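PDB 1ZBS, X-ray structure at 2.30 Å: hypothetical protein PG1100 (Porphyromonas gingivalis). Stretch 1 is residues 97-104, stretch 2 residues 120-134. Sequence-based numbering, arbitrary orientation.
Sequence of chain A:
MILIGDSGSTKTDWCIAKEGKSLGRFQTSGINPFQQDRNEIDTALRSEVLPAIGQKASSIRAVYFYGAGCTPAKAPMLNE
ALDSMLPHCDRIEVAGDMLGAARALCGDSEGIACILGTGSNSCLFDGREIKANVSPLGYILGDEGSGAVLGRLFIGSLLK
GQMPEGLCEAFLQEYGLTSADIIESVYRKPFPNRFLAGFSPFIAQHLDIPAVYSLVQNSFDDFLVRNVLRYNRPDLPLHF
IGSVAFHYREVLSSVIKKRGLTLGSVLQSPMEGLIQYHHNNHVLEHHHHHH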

# COMPACT_ATOMS: atom_id res chain seq x y z
N ASP A 97 21.22 7.20 5.95
CA ASP A 97 21.02 8.36 5.09
C ASP A 97 20.37 9.53 5.82
O ASP A 97 20.56 10.69 5.44
CB ASP A 97 20.18 7.98 3.86
CG ASP A 97 18.84 7.35 4.22
OD1 ASP A 97 17.96 7.32 3.33
OD2 ASP A 97 18.66 6.88 5.36
N MSE A 98 19.62 9.24 6.88
CA MSE A 98 18.95 10.28 7.65
C MSE A 98 20.01 11.13 8.33
O MSE A 98 19.92 12.36 8.35
CB MSE A 98 18.01 9.65 8.69
CG MSE A 98 17.13 10.64 9.44
SE MSE A 98 15.87 11.61 8.32
CE MSE A 98 16.96 13.15 7.85
N LEU A 99 21.02 10.47 8.87
CA LEU A 99 22.11 11.15 9.55
C LEU A 99 22.92 11.97 8.55
O LEU A 99 23.39 13.07 8.85
CB LEU A 99 23.01 10.12 10.24
CG LEU A 99 24.31 10.67 10.84
CD1 LEU A 99 24.00 11.76 11.86
CD2 LEU A 99 25.09 9.53 11.48
N GLY A 100 23.10 11.41 7.36
CA GLY A 100 23.84 12.10 6.32
C GLY A 100 23.11 13.37 5.93
O GLY A 100 23.73 14.39 5.64
N ALA A 101 21.78 13.31 5.94
CA ALA A 101 20.99 14.48 5.59
C ALA A 101 21.10 15.55 6.66
O ALA A 101 21.27 16.73 6.36
CB ALA A 101 19.54 14.10 5.37
N ALA A 102 21.02 15.15 7.92
CA ALA A 102 21.11 16.11 9.01
C ALA A 102 22.48 16.79 9.03
O ALA A 102 22.57 17.99 9.28
CB ALA A 102 20.84 15.43 10.34
N ARG A 103 23.53 16.01 8.79
CA ARG A 103 24.87 16.58 8.78
C ARG A 103 25.06 17.57 7.65
O ARG A 103 25.77 18.57 7.79
CB ARG A 103 25.92 15.47 8.68
CG ARG A 103 26.19 14.77 10.00
CD ARG A 103 27.22 13.67 9.83
NE ARG A 103 27.59 13.09 11.12
CZ ARG A 103 28.38 12.03 11.26
NH1 ARG A 103 28.66 11.58 12.48
NH2 ARG A 103 28.87 11.42 10.20
N ALA A 104 24.42 17.29 6.52
CA ALA A 104 24.54 18.16 5.35
C ALA A 104 23.71 19.44 5.50
O ALA A 104 24.14 20.50 5.08
CB ALA A 104 24.12 17.41 4.10
N SER A 120 9.88 8.85 2.63
CA SER A 120 9.99 10.02 3.51
C SER A 120 10.70 9.62 4.79
O SER A 120 10.74 8.45 5.13
CB SER A 120 8.62 10.56 3.93
OG SER A 120 7.74 10.65 2.84
N ASN A 121 11.21 10.61 5.50
CA ASN A 121 11.88 10.35 6.76
C ASN A 121 12.08 11.66 7.54
O ASN A 121 11.99 12.75 6.98
CB ASN A 121 13.22 9.67 6.48
CG ASN A 121 13.68 8.80 7.62
OD1 ASN A 121 14.57 7.95 7.46
ND2 ASN A 121 13.08 9.00 8.79
N SER A 122 12.31 11.56 8.85
CA SER A 122 12.56 12.74 9.66
C SER A 122 13.35 12.36 10.90
O SER A 122 13.40 11.19 11.28
CB SER A 122 11.25 13.45 10.07
OG SER A 122 10.51 12.69 11.00
N CYS A 123 13.98 13.36 11.52
CA CYS A 123 14.75 13.14 12.74
C CYS A 123 15.02 14.46 13.44
O CYS A 123 15.05 15.53 12.81
CB CYS A 123 16.09 12.50 12.41
SG CYS A 123 17.26 13.64 11.64
N LEU A 124 15.21 14.39 14.74
CA LEU A 124 15.53 15.56 15.52
C LEU A 124 17.04 15.44 15.68
O LEU A 124 17.53 14.41 16.15
CB LEU A 124 14.84 15.51 16.89
CG LEU A 124 14.43 16.81 17.58
CD1 LEU A 124 14.48 16.58 19.09
CD2 LEU A 124 15.33 17.97 17.19
N PHE A 125 17.78 16.46 15.25
CA PHE A 125 19.24 16.47 15.33
C PHE A 125 19.65 17.42 16.45
O PHE A 125 19.10 18.51 16.56
CB PHE A 125 19.83 16.97 14.01
CG PHE A 125 21.29 16.66 13.83
CD1 PHE A 125 22.18 17.62 13.35
CD2 PHE A 125 21.79 15.39 14.12
CE1 PHE A 125 23.53 17.32 13.17
CE2 PHE A 125 23.14 15.08 13.94
CZ PHE A 125 24.01 16.05 13.46
N ASP A 126 20.61 17.02 17.29
CA ASP A 126 21.04 17.91 18.38
C ASP A 126 22.32 18.62 18.02
O ASP A 126 22.87 19.38 18.83
CB ASP A 126 21.21 17.14 19.70
CG ASP A 126 22.47 16.28 19.74
OD1 ASP A 126 22.61 15.50 20.71
OD2 ASP A 126 23.33 16.36 18.82
N GLY A 127 22.79 18.38 16.80
CA GLY A 127 24.01 19.03 16.36
C GLY A 127 25.16 18.08 16.12
O GLY A 127 26.11 18.43 15.44
N ARG A 128 25.11 16.88 16.70
CA ARG A 128 26.20 15.94 16.48
C ARG A 128 25.64 14.57 16.16
O ARG A 128 26.22 13.80 15.40
CB ARG A 128 27.13 15.86 17.71
CG ARG A 128 28.63 15.68 17.36
CD ARG A 128 29.46 16.92 17.74
NE ARG A 128 30.79 16.97 17.11
CZ ARG A 128 31.00 17.14 15.80
NH1 ARG A 128 32.24 17.18 15.31
NH2 ARG A 128 29.96 17.27 14.97
N GLU A 129 24.49 14.26 16.75
CA GLU A 129 23.87 12.97 16.51
C GLU A 129 22.36 13.07 16.63
O GLU A 129 21.83 14.01 17.24
CB GLU A 129 24.43 11.93 17.48
CG GLU A 129 24.22 12.27 18.94
CD GLU A 129 25.22 11.57 19.84
OE1 GLU A 129 25.36 10.33 19.73
OE2 GLU A 129 25.86 12.25 20.67
N ILE A 130 21.67 12.10 16.04
CA ILE A 130 20.21 12.06 16.05
C ILE A 130 19.68 11.73 17.43
O ILE A 130 20.08 10.75 18.05
CB ILE A 130 19.66 11.02 15.06
CG1 ILE A 130 20.13 11.34 13.65
CG2 ILE A 130 18.14 11.04 15.10
CD1 ILE A 130 19.75 10.29 12.63
N LYS A 131 18.76 12.57 17.90
CA LYS A 131 18.15 12.37 19.21
C LYS A 131 16.81 11.66 19.15
O LYS A 131 16.44 10.97 20.09
CB LYS A 131 17.98 13.72 19.92
CG LYS A 131 19.24 14.20 20.65
CD LYS A 131 19.55 13.28 21.83
CE LYS A 131 20.67 13.82 22.70
NZ LYS A 131 20.66 13.18 24.05
N ALA A 132 16.08 11.84 18.05
CA ALA A 132 14.78 11.21 17.89
C ALA A 132 14.45 10.98 16.41
O ALA A 132 14.80 11.80 15.57
CB ALA A 132 13.70 12.06 18.55
N ASN A 133 13.76 9.88 16.11
CA ASN A 133 13.42 9.52 14.74
C ASN A 133 12.05 8.86 14.65
O ASN A 133 11.75 7.93 15.39
CB ASN A 133 14.46 8.55 14.19
CG ASN A 133 14.41 8.43 12.67
OD1 ASN A 133 13.35 8.20 12.08
ND2 ASN A 133 15.56 8.57 12.03
N VAL A 134 11.21 9.32 13.73
CA VAL A 134 9.90 8.71 13.56
C VAL A 134 10.02 7.72 12.41
O VAL A 134 10.28 8.12 11.28
CB VAL A 134 8.83 9.79 13.23
CG1 VAL A 134 7.49 9.14 12.92
CG2 VAL A 134 8.70 10.75 14.39
O HOH W 1 27.02 11.44 15.22

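The helix of residues 97-104 packs against a β-hairpin whose strands include residues 120-125 and 130-133, its axis crossing the first strand at -59° with a closest approach of 8.9 Å. No direct hydrogen bond joins the two stretches; the 438 Å² they bury is held largely by apolar packing, centred on M98, F125 and A102.

M98, a selenomethionine, covers the most surface. Its CA-to-CB bond points toward the hairpin, and with chi1 t and chi2 p the long, unbranched side chain lies across both strands. M98 CG sits 3.7 Å from C123 CB and 4.1 Å from I130 CD1, while M98 SE reaches N121 CG and S122 N, each at 3.6 Å. A long apolar chain suits this site, since it touches both strands, including the polar N133, whose ND2 is 3.7 Å from M98 CG. N121 and N133 meet each other beside it through a weak hydrogen bond, N121 ND2 to N133 OD1 at 3.4 Å.

One turn further along the helix, A102 rests on the ring of F125. A102 CB lies 3.9 Å from the centroid of the F125 ring and 17° off the normal, a CH-π contact over one face, and the small methyl lets the helix backbone come close, with the CA atoms of A102 and F125 6.6 Å apart. A102 CB also lies 4.2 Å from C123 SG. L99 and R103 extend the contact around F125, with L99 CD1 4.0 Å from F125 CE2 and R103 CG 4.3 Å from F125 CZ; L99 CB also meets I130 CD1 at 4.0 Å.

Beyond this apolar patch, a water bridges the stretches, its O accepting from R103 NH1 at 3.2 Å and donating to R128 O at 2.5 Å.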